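Peptidase M42 (Thaumarchaeota archaeon SCGC AB-539-E09, PDB 5DS0) probably removes amino acids from the N-termini of peptides, as a cobalt-bound, twelve-subunit TET aminopeptidase of the M42 family. Local coordinates at residues 33-39 and 190-196; 50-56 and 202-208; 93-97 and 130-136. One frame throughout, in Å; residues are numbered along the deposited sequence.

Interaction 1: residues 33-39 and 190-196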
loop_
_atom_site.group_PDB
_atom_site.type_symbol
_atom_site.label_atom_id
_atom_site.label_comp_id
_atom_site.label_asym_id
_atom_site.label_seq_id
_atom_site.Cartn_x
_atom_site.Cartn_y
_atom_site.Cartn_z
ATOM N N TYR C 33 46.198 20.641 31.812
ATOM C CA TYR C 33 45.703 20.289 33.125
ATOM C C TYR C 33 46.576 19.244 33.801
ATOM O O TYR C 33 46.737 19.268 35.026
ATOM C CB TYR C 33 44.299 19.739 33.006
ATOM C CG TYR C 33 43.612 19.480 34.319
ATOM C CD1 TYR C 33 42.937 20.490 34.967
ATOM C CD2 TYR C 33 43.604 18.213 34.884
ATOM C CE1 TYR C 33 42.289 20.258 36.151
ATOM C CE2 TYR C 33 42.948 17.962 36.075
ATOM C CZ TYR C 33 42.294 18.990 36.704
ATOM O OH TYR C 33 41.623 18.763 37.882
HETATM N N MSE C 34 47.151 18.342 33.003
HETATM C CA MSE C 34 47.918 17.220 33.537
HETATM C C MSE C 34 49.407 17.437 33.661
HETATM O O MSE C 34 50.087 16.559 34.186
HETATM C CB MSE C 34 47.691 15.997 32.659
HETATM C CG MSE C 34 46.247 15.526 32.741
HETATM SE SE MSE C 34 45.892 14.554 34.428
HETATM C CE MSE C 34 46.868 12.920 33.950
ATOM N N GLU C 35 49.937 18.574 33.202
ATOM C CA GLU C 35 51.384 18.833 33.309
ATOM C C GLU C 35 51.937 18.545 34.696
ATOM O O GLU C 35 52.930 17.842 34.823
ATOM C CB GLU C 35 51.752 20.265 32.886
ATOM C CG GLU C 35 52.264 20.369 31.445
ATOM C CD GLU C 35 52.060 21.753 30.825
ATOM O OE1 GLU C 35 52.315 22.770 31.517
ATOM O OE2 GLU C 35 51.629 21.822 29.640
ATOM N N PRO C 36 51.284 19.060 35.745
ATOM C CA PRO C 36 51.823 18.815 37.084
ATOM C C PRO C 36 51.544 17.448 37.693
ATOM O O PRO C 36 52.029 17.181 38.783
ATOM C CB PRO C 36 51.164 19.912 37.929
ATOM C CG PRO C 36 49.898 20.225 37.230
ATOM C CD PRO C 36 50.164 20.021 35.767
ATOM N N TYR C 37 50.795 16.578 37.021
ATOM C CA TYR C 37 50.369 15.304 37.642
ATOM C C TYR C 37 50.855 14.018 36.969
ATOM O O TYR C 37 50.879 12.966 37.606
ATOM C CB TYR C 37 48.841 15.263 37.757
ATOM C CG TYR C 37 48.252 16.461 38.471
ATOM C CD1 TYR C 37 48.514 16.695 39.813
ATOM C CD2 TYR C 37 47.443 17.369 37.794
ATOM C CE1 TYR C 37 47.987 17.794 40.463
ATOM C CE2 TYR C 37 46.902 18.468 38.437
ATOM C CZ TYR C 37 47.177 18.673 39.774
ATOM O OH TYR C 37 46.646 19.772 40.402
ATOM N N ALA C 38 51.202 14.073 35.691
ATOM C CA ALA C 38 51.634 12.876 34.986
ATOM C C ALA C 38 53.146 12.768 35.013
ATOM O O ALA C 38 53.847 13.763 34.857
ATOM C CB ALA C 38 51.148 12.902 33.552
ATOM N N ASP C 39 53.644 11.549 35.182
ATOM C CA ASP C 39 55.079 11.307 35.207
ATOM C C ASP C 39 55.665 11.336 33.794
ATOM O O ASP C 39 56.843 11.602 33.619
ATOM C CB ASP C 39 55.379 9.979 35.910
ATOM C CG ASP C 39 54.859 9.947 37.357
ATOM O OD1 ASP C 39 54.999 10.965 38.071
ATOM O OD2 ASP C 39 54.303 8.905 37.786
ATOM N N GLU C 190 41.037 12.957 36.545
ATOM C CA GLU C 190 40.837 13.262 37.955
ATOM C C GLU C 190 41.336 12.139 38.833
ATOM O O GLU C 190 41.814 12.381 39.937
ATOM C CB GLU C 190 39.364 13.537 38.257
ATOM C CG GLU C 190 38.901 14.910 37.791
ATOM C CD GLU C 190 39.596 16.035 38.528
ATOM O OE1 GLU C 190 39.196 16.314 39.679
ATOM O OE2 GLU C 190 40.567 16.599 37.979
ATOM N N ALA C 191 41.210 10.907 38.357
ATOM C CA ALA C 191 41.706 9.765 39.100
ATOM C C ALA C 191 43.215 9.873 39.257
ATOM O O ALA C 191 43.735 9.762 40.356
ATOM C CB ALA C 191 41.340 8.472 38.397
ATOM N N ILE C 192 43.914 10.094 38.156
ATOM C CA ILE C 192 45.358 10.219 38.195
ATOM C C ILE C 192 45.773 11.401 39.061
ATOM O O ILE C 192 46.715 11.292 39.845
ATOM C CB ILE C 192 45.943 10.341 36.775
ATOM C CG1 ILE C 192 45.866 8.982 36.078
ATOM C CG2 ILE C 192 47.391 10.794 36.812
ATOM C CD1 ILE C 192 45.990 9.054 34.574
ATOM N N ARG C 193 45.073 12.521 38.934
ATOM C CA ARG C 193 45.411 13.698 39.727
ATOM C C ARG C 193 45.316 13.392 41.196
ATOM O O ARG C 193 46.242 13.671 41.948
ATOM C CB ARG C 193 44.492 14.870 39.408
ATOM C CG ARG C 193 44.806 16.109 40.237
ATOM C CD ARG C 193 43.892 17.275 39.922
ATOM N NE ARG C 193 42.516 17.074 40.368
ATOM C CZ ARG C 193 42.070 17.179 41.620
ATOM N NH1 ARG C 193 42.887 17.481 42.618
ATOM N NH2 ARG C 193 40.780 16.944 41.859
ATOM N N ARG C 194 44.199 12.810 41.598
ATOM C CA ARG C 194 43.957 12.518 43.003
ATOM C C ARG C 194 44.924 11.522 43.602
ATOM O O ARG C 194 45.281 11.619 44.771
ATOM C CB ARG C 194 42.527 12.036 43.219
ATOM C CG ARG C 194 41.644 13.259 43.527
ATOM C CD ARG C 194 40.175 13.285 42.957
ATOM N NE ARG C 194 39.324 12.378 43.714
ATOM C CZ ARG C 194 37.988 12.370 43.764
ATOM N NH1 ARG C 194 37.457 11.438 44.512
ATOM N NH2 ARG C 194 37.167 13.227 43.115
HETATM N N MSE C 195 45.350 10.562 42.796
HETATM C CA MSE C 195 46.302 9.560 43.256
HETATM C C MSE C 195 47.630 10.190 43.573
HETATM O O MSE C 195 48.269 9.822 44.562
HETATM C CB MSE C 195 46.419 8.461 42.206
HETATM C CG MSE C 195 45.145 7.639 42.284
HETATM SE SE MSE C 195 45.282 5.962 41.275
HETATM C CE MSE C 195 45.399 4.726 42.815
ATOM N N LYS C 196 48.062 11.136 42.745
ATOM C CA LYS C 196 49.278 11.863 43.030
ATOM C C LYS C 196 49.091 12.793 44.226
ATOM O O LYS C 196 49.871 12.728 45.168
ATOM C CB LYS C 196 49.765 12.633 41.817
ATOM C CG LYS C 196 51.072 13.352 42.099
ATOM C CD LYS C 196 51.996 13.375 40.897
ATOM C CE LYS C 196 53.389 13.853 41.286
ATOM N NZ LYS C 196 54.260 13.933 40.085
#

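Interaction 2: residues 50-56 and 202-208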
loop_
_atom_site.group_PDB
_atom_site.type_symbol
_atom_site.label_atom_id
_atom_site.label_comp_id
_atom_site.label_asym_id
_atom_site.label_seq_id
_atom_site.Cartn_x
_atom_site.Cartn_y
_atom_site.Cartn_z
ATOM N N THR C 50 48.253 10.285 25.968
ATOM C CA THR C 50 48.186 9.312 27.027
ATOM C C THR C 50 49.121 9.739 28.168
ATOM O O THR C 50 50.284 10.035 27.948
ATOM C CB THR C 50 48.607 7.918 26.499
ATOM O OG1 THR C 50 47.855 7.582 25.316
ATOM C CG2 THR C 50 48.404 6.839 27.562
ATOM N N PHE C 51 48.599 9.724 29.387
ATOM C CA PHE C 51 49.312 10.180 30.562
ATOM C C PHE C 51 49.673 9.005 31.430
ATOM O O PHE C 51 48.805 8.212 31.795
ATOM C CB PHE C 51 48.419 11.119 31.357
ATOM C CG PHE C 51 47.888 12.252 30.547
ATOM C CD1 PHE C 51 48.717 13.312 30.216
ATOM C CD2 PHE C 51 46.585 12.253 30.091
ATOM C CE1 PHE C 51 48.245 14.365 29.453
ATOM C CE2 PHE C 51 46.103 13.304 29.337
ATOM C CZ PHE C 51 46.931 14.363 29.018
ATOM N N ILE C 52 50.950 8.908 31.785
ATOM C CA ILE C 52 51.458 7.775 32.551
ATOM C C ILE C 52 51.721 8.159 33.995
ATOM O O ILE C 52 52.400 9.147 34.278
ATOM C CB ILE C 52 52.749 7.226 31.935
ATOM C CG1 ILE C 52 52.518 6.900 30.455
ATOM C CG2 ILE C 52 53.210 5.985 32.683
ATOM C CD1 ILE C 52 53.774 6.544 29.682
ATOM N N ALA C 53 51.151 7.382 34.910
ATOM C CA ALA C 53 51.469 7.465 36.335
ATOM C C ALA C 53 52.249 6.205 36.693
ATOM O O ALA C 53 51.690 5.107 36.683
ATOM C CB ALA C 53 50.197 7.579 37.165
ATOM N N LYS C 54 53.541 6.376 36.988
ATOM C CA LYS C 54 54.464 5.258 37.154
ATOM C C LYS C 54 54.276 4.508 38.459
ATOM O O LYS C 54 53.806 5.035 39.459
ATOM C CB LYS C 54 55.916 5.711 37.023
ATOM C CG LYS C 54 56.338 6.082 35.604
ATOM C CD LYS C 54 57.868 6.130 35.458
ATOM C CE LYS C 54 58.354 6.906 34.221
ATOM N NZ LYS C 54 57.565 6.652 32.971
ATOM N N GLY C 55 54.624 3.235 38.394
ATOM C CA GLY C 55 54.649 2.331 39.534
ATOM C C GLY C 55 55.412 1.122 39.026
ATOM O O GLY C 55 56.441 1.278 38.365
ATOM N N ASN C 56 54.914 -0.074 39.284
ATOM C CA ASN C 56 55.603 -1.269 38.810
ATOM C C ASN C 56 55.482 -1.376 37.295
ATOM O O ASN C 56 54.412 -1.170 36.755
ATOM C CB ASN C 56 55.030 -2.511 39.476
ATOM C CG ASN C 56 54.992 -2.393 40.989
ATOM O OD1 ASN C 56 55.165 -1.309 41.546
ATOM N ND2 ASN C 56 54.743 -3.496 41.653
ATOM N N HIS C 202 49.912 2.415 44.087
ATOM C CA HIS C 202 49.281 1.446 43.209
ATOM C C HIS C 202 50.312 0.505 42.607
ATOM O O HIS C 202 51.282 0.945 42.003
ATOM C CB HIS C 202 48.491 2.153 42.101
ATOM C CG HIS C 202 49.261 3.212 41.383
ATOM N ND1 HIS C 202 50.049 2.940 40.287
ATOM C CD2 HIS C 202 49.364 4.543 41.603
ATOM C CE1 HIS C 202 50.616 4.058 39.867
ATOM N NE2 HIS C 202 50.212 5.047 40.645
ATOM N N PRO C 203 50.092 -0.808 42.741
ATOM C CA PRO C 203 51.081 -1.831 42.359
ATOM C C PRO C 203 51.147 -2.075 40.847
ATOM O O PRO C 203 51.056 -3.224 40.391
ATOM C CB PRO C 203 50.567 -3.081 43.078
ATOM C CG PRO C 203 49.092 -2.901 43.074
ATOM C CD PRO C 203 48.848 -1.421 43.231
ATOM N N ASN C 204 51.329 -1.000 40.087
ATOM C CA ASN C 204 51.168 -1.046 38.647
ATOM C C ASN C 204 51.476 0.295 38.019
ATOM O O ASN C 204 51.628 1.303 38.708
ATOM C CB ASN C 204 49.726 -1.437 38.291
ATOM C CG ASN C 204 48.687 -0.578 39.010
ATOM O OD1 ASN C 204 48.800 0.644 39.042
ATOM N ND2 ASN C 204 47.674 -1.221 39.593
ATOM N N THR C 205 51.546 0.299 36.694
ATOM C CA THR C 205 51.715 1.527 35.924
ATOM C C THR C 205 50.396 1.818 35.219
ATOM O O THR C 205 49.810 0.943 34.589
ATOM C CB THR C 205 52.875 1.400 34.915
ATOM O OG1 THR C 205 54.108 1.226 35.631
ATOM C CG2 THR C 205 52.976 2.635 34.052
ATOM N N VAL C 206 49.941 3.059 35.343
ATOM C CA VAL C 206 48.650 3.468 34.827
ATOM C C VAL C 206 48.822 4.338 33.595
ATOM O O VAL C 206 49.477 5.366 33.655
ATOM C CB VAL C 206 47.869 4.244 35.900
ATOM C CG1 VAL C 206 46.600 4.847 35.324
ATOM C CG2 VAL C 206 47.526 3.329 37.064
ATOM N N TYR C 207 48.198 3.935 32.495
ATOM C CA TYR C 207 48.196 4.721 31.277
ATOM C C TYR C 207 46.794 5.313 31.103
ATOM O O TYR C 207 45.854 4.610 30.765
ATOM C CB TYR C 207 48.549 3.857 30.071
ATOM C CG TYR C 207 49.970 3.338 30.064
ATOM C CD1 TYR C 207 50.389 2.361 30.966
ATOM C CD2 TYR C 207 50.902 3.806 29.125
ATOM C CE1 TYR C 207 51.693 1.872 30.947
ATOM C CE2 TYR C 207 52.207 3.333 29.104
ATOM C CZ TYR C 207 52.598 2.365 30.015
ATOM O OH TYR C 207 53.888 1.881 29.986
ATOM N N GLY C 208 46.663 6.609 31.348
ATOM C CA GLY C 208 45.387 7.293 31.202
ATOM C C GLY C 208 45.323 7.962 29.854
ATOM O O GLY C 208 46.014 8.936 29.606
#

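Interaction 3: residues 93-97 and 130-136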
loop_
_atom_site.group_PDB
_atom_site.type_symbol
_atom_site.label_atom_id
_atom_site.label_comp_id
_atom_site.label_asym_id
_atom_site.label_seq_id
_atom_site.Cartn_x
_atom_site.Cartn_y
_atom_site.Cartn_z
ATOM N N SER C 93 18.712 12.105 12.636
ATOM C CA SER C 93 18.379 13.293 11.853
ATOM C C SER C 93 17.358 14.179 12.584
ATOM O O SER C 93 17.404 15.410 12.488
ATOM C CB SER C 93 17.862 12.913 10.477
ATOM O OG SER C 93 16.543 12.396 10.571
ATOM N N GLN C 94 16.487 13.565 13.370
ATOM C CA GLN C 94 15.399 14.314 14.002
ATOM C C GLN C 94 15.802 15.316 15.104
ATOM O O GLN C 94 14.996 16.174 15.477
ATOM C CB GLN C 94 14.357 13.346 14.513
ATOM C CG GLN C 94 13.814 12.468 13.394
ATOM C CD GLN C 94 12.377 12.023 13.635
ATOM O OE1 GLN C 94 11.532 12.825 14.049
ATOM N NE2 GLN C 94 12.095 10.751 13.390
ATOM N N VAL C 95 17.046 15.230 15.578
ATOM C CA VAL C 95 17.589 16.221 16.528
ATOM C C VAL C 95 18.416 17.348 15.884
ATOM O O VAL C 95 18.977 18.159 16.598
ATOM C CB VAL C 95 18.466 15.575 17.624
ATOM C CG1 VAL C 95 17.686 14.552 18.414
ATOM C CG2 VAL C 95 19.728 14.936 17.036
ATOM N N LEU C 96 18.478 17.403 14.556
ATOM C CA LEU C 96 19.356 18.330 13.866
ATOM C C LEU C 96 18.721 19.655 13.469
ATOM O O LEU C 96 19.315 20.700 13.683
ATOM C CB LEU C 96 19.926 17.671 12.616
ATOM C CG LEU C 96 20.875 16.491 12.820
ATOM C CD1 LEU C 96 21.262 15.895 11.471
ATOM C CD2 LEU C 96 22.120 16.917 13.588
ATOM N N LEU C 97 17.559 19.626 12.835
ATOM C CA LEU C 97 16.937 20.855 12.335
ATOM C C LEU C 97 16.783 21.930 13.384
ATOM O O LEU C 97 16.347 21.667 14.519
ATOM C CB LEU C 97 15.562 20.582 11.746
ATOM C CG LEU C 97 15.541 20.116 10.291
ATOM C CD1 LEU C 97 14.102 20.036 9.799
ATOM C CD2 LEU C 97 16.349 21.038 9.390
ATOM N N ILE C 130 9.881 12.790 6.973
ATOM C CA ILE C 130 11.059 13.186 7.749
ATOM C C ILE C 130 12.055 13.837 6.824
ATOM O O ILE C 130 12.211 13.393 5.693
ATOM C CB ILE C 130 11.671 11.962 8.450
ATOM C CG1 ILE C 130 12.564 12.212 9.671
ATOM C CG2 ILE C 130 12.458 11.105 7.487
ATOM C CD1 ILE C 130 12.736 10.898 10.437
ATOM N N VAL C 131 12.694 14.902 7.279
ATOM C CA VAL C 131 13.764 15.510 6.507
ATOM C C VAL C 131 15.065 14.754 6.786
ATOM O O VAL C 131 15.506 14.668 7.935
ATOM C CB VAL C 131 13.940 16.995 6.852
ATOM C CG1 VAL C 131 15.049 17.614 6.011
ATOM C CG2 VAL C 131 12.638 17.747 6.639
ATOM N N GLU C 132 15.651 14.182 5.736
ATOM C CA GLU C 132 16.897 13.449 5.875
ATOM C C GLU C 132 18.056 14.443 5.947
ATOM O O GLU C 132 17.976 15.532 5.399
ATOM C CB GLU C 132 17.119 12.494 4.691
ATOM C CG GLU C 132 16.080 11.387 4.472
ATOM C CD GLU C 132 15.983 10.350 5.604
ATOM O OE1 GLU C 132 16.829 10.361 6.530
ATOM O OE2 GLU C 132 15.045 9.505 5.561
ATOM N N ALA C 133 19.136 14.046 6.605
ATOM C CA ALA C 133 20.300 14.897 6.760
ATOM C C ALA C 133 20.957 15.264 5.424
ATOM O O ALA C 133 21.522 16.338 5.283
ATOM C CB ALA C 133 21.304 14.229 7.683
ATOM N N ARG C 134 20.903 14.355 4.459
ATOM C CA ARG C 134 21.392 14.635 3.095
ATOM C C ARG C 134 20.733 15.874 2.465
ATOM O O ARG C 134 21.357 16.545 1.649
ATOM C CB ARG C 134 21.217 13.407 2.178
ATOM C CG ARG C 134 19.793 12.847 2.137
ATOM C CD ARG C 134 19.628 11.629 1.249
ATOM N NE ARG C 134 19.961 11.993 -0.125
ATOM C CZ ARG C 134 21.031 11.554 -0.791
ATOM N NH1 ARG C 134 21.229 11.978 -2.032
ATOM N NH2 ARG C 134 21.896 10.680 -0.250
ATOM N N ASP C 135 19.496 16.183 2.857
ATOM C CA ASP C 135 18.758 17.349 2.332
ATOM C C ASP C 135 18.803 18.573 3.236
ATOM O O ASP C 135 18.027 19.512 3.035
ATOM C CB ASP C 135 17.283 17.002 2.104
ATOM C CG ASP C 135 17.095 15.795 1.197
ATOM O OD1 ASP C 135 17.860 15.644 0.217
ATOM O OD2 ASP C 135 16.177 14.990 1.479
HETATM N N MSE C 136 19.683 18.566 4.236
HETATM C CA MSE C 136 19.827 19.717 5.122
HETATM C C MSE C 136 21.033 20.503 4.706
HETATM O O MSE C 136 21.831 20.044 3.896
HETATM C CB MSE C 136 20.011 19.260 6.557
HETATM C CG MSE C 136 18.760 18.598 7.097
HETATM SE SE MSE C 136 19.052 18.046 8.974
HETATM C CE MSE C 136 17.472 16.878 9.116
#

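Interaction 1: residues 33-39 and 190-196
Segment 33-39 leaves helix 24-34 and turns past the side of helix 179-197, of which residues 190-196 are nearly the last turns; the backbones come closest at Tyr37 and Arg193, whose CA atoms are 5.6 Å apart. Backbone bonds to Met34 O from Tyr37 N (2.9 Å) and Ala38 N (3.1 Å) hold the turn. Arg193 CG lies over a face of the Tyr37 ring, 3.4 Å from its centroid, a CH-pi contact. The Arg193 guanidinium is salt-bridged to Glu190 one helical turn earlier (Arg193 NH2 to Glu190 OE1, 2.8 Å), and Tyr33 OH gives Glu190 OE2 a very short hydrogen bond of 2.4 Å. Deeper, selenomethionine Met34 packs CE against Ile192 CG2 at 3.6 Å. At the exposed end Lys196 NZ makes a long salt bridge of 3.7 Å to Asp39 OD1, while Asp39 OD2 is bound by the backbone of Lys54. Ser6 of helix 2-15 also bonds Glu190. The turn that follows helix 24-34 thus packs on helix 179-197 in the alpha/beta peptidase domain of the M42 fold, beside its central sheet.

Interaction 2: residues 50-56 and 202-208
Main-chain hydrogen bonds form a short antiparallel ladder between strands 50-53 and 205-208, whose axes come within 4.5 Å at 161°. Phe51 and Gly208 exchange two bonds (N to O, 2.7 Å each way), as do Ala53 and Val206 (Ala53 N to Val206 O, 2.9 Å; Val206 N to Ala53 O, 3.0 Å); Ile52 and Tyr207 form the non-hydrogen-bonded pair between them. Beyond the ladder, Thr205 OG1 donates to Asn56 O at 2.7 Å and weakly accepts from Gly55 N at 3.5 Å. Gly55 CA sits 3.3 Å from Asn204 O, where a CB would clash. His202 ND1 bonds Asn204 O (2.8 Å) and Asn204 OD1 (2.9 Å), bracing the inverse gamma turn centred on Pro203. Apolar contacts join Ile52 CD1 to Tyr207 CE2 (3.6 Å) on one face of the sheet and Ala53 CB to Val206 CB (4.3 Å) on the other. Strand 49-53 is flanked by strand 40-43, strand 205-211 by parallel strand 60-66, and Phe51 packs against Cys30 and Met34 of helix 24-34.

Interaction 3: residues 93-97 and 130-136
Two loops meet through interlocking side chains, with no hydrogen bond between them. The largest bump is selenomethionine Met136: its extended side chain (chi2 and chi3 both t) reaches into the hollow formed by the backbone and side chains of Ser93, Leu96 and Leu97. There Met136 SE lies 3.8 Å from Leu96 CB, and Met136 CE 3.9 Å from Leu97 CG and 3.7 Å from Ser93 O. Ser93 O is also the acceptor for Leu96 N (3.1 Å), so the 3-10 turn at 93-95 shapes the hollow. Shallower contacts border it: Leu96 CD1 meets Ala133 CB at 4.1 Å, and Leu97 CD1 meets Val131 CG2 at 4.2 Å. The small Ser93 faces the other loop, its OG 3.6 Å from Val131 O and 4.1 Å from Ile130 CG1. Ile130 CD1 comes unusually close to Gln94 NE2, at 3.0 Å, shorter than an ordinary packing distance. The amide of Gln94 is engaged by a second subunit, NE2 with Lys129 O and OE1 with Val131 N of that subunit, and Ile130 packs on Ile130 there. Strand 108-115 adds Ile114 against Leu96 and Met136. These loops adjoin the six-stranded barrel, the dimerisation domain of M42 peptidases, and form part of a subunit interface of the dodecamer.

How the interactions relate
Interactions 1 and 2 form one continuous region, their centres 11 Å apart. Asp39 ties them: its N lies 2.9 Å from Ile52 O and its OD2 2.8 Å from Lys54 N, both probable hydrogen bonds, while Met34 CE packs 3.5 Å from Phe51 CB. Helix 179-197 leads directly into strand 205-211, so the second segments are consecutive pieces of the fold; the same helix carries Asp180, which is shared by both cobalt sites, near its start. Interaction 3 lies across the chain's centre, 42 and 44 Å from the centres of interactions 1 and 2, at a subunit interface. The side chain of its Leu96 is about 14 Å from a cobalt ion.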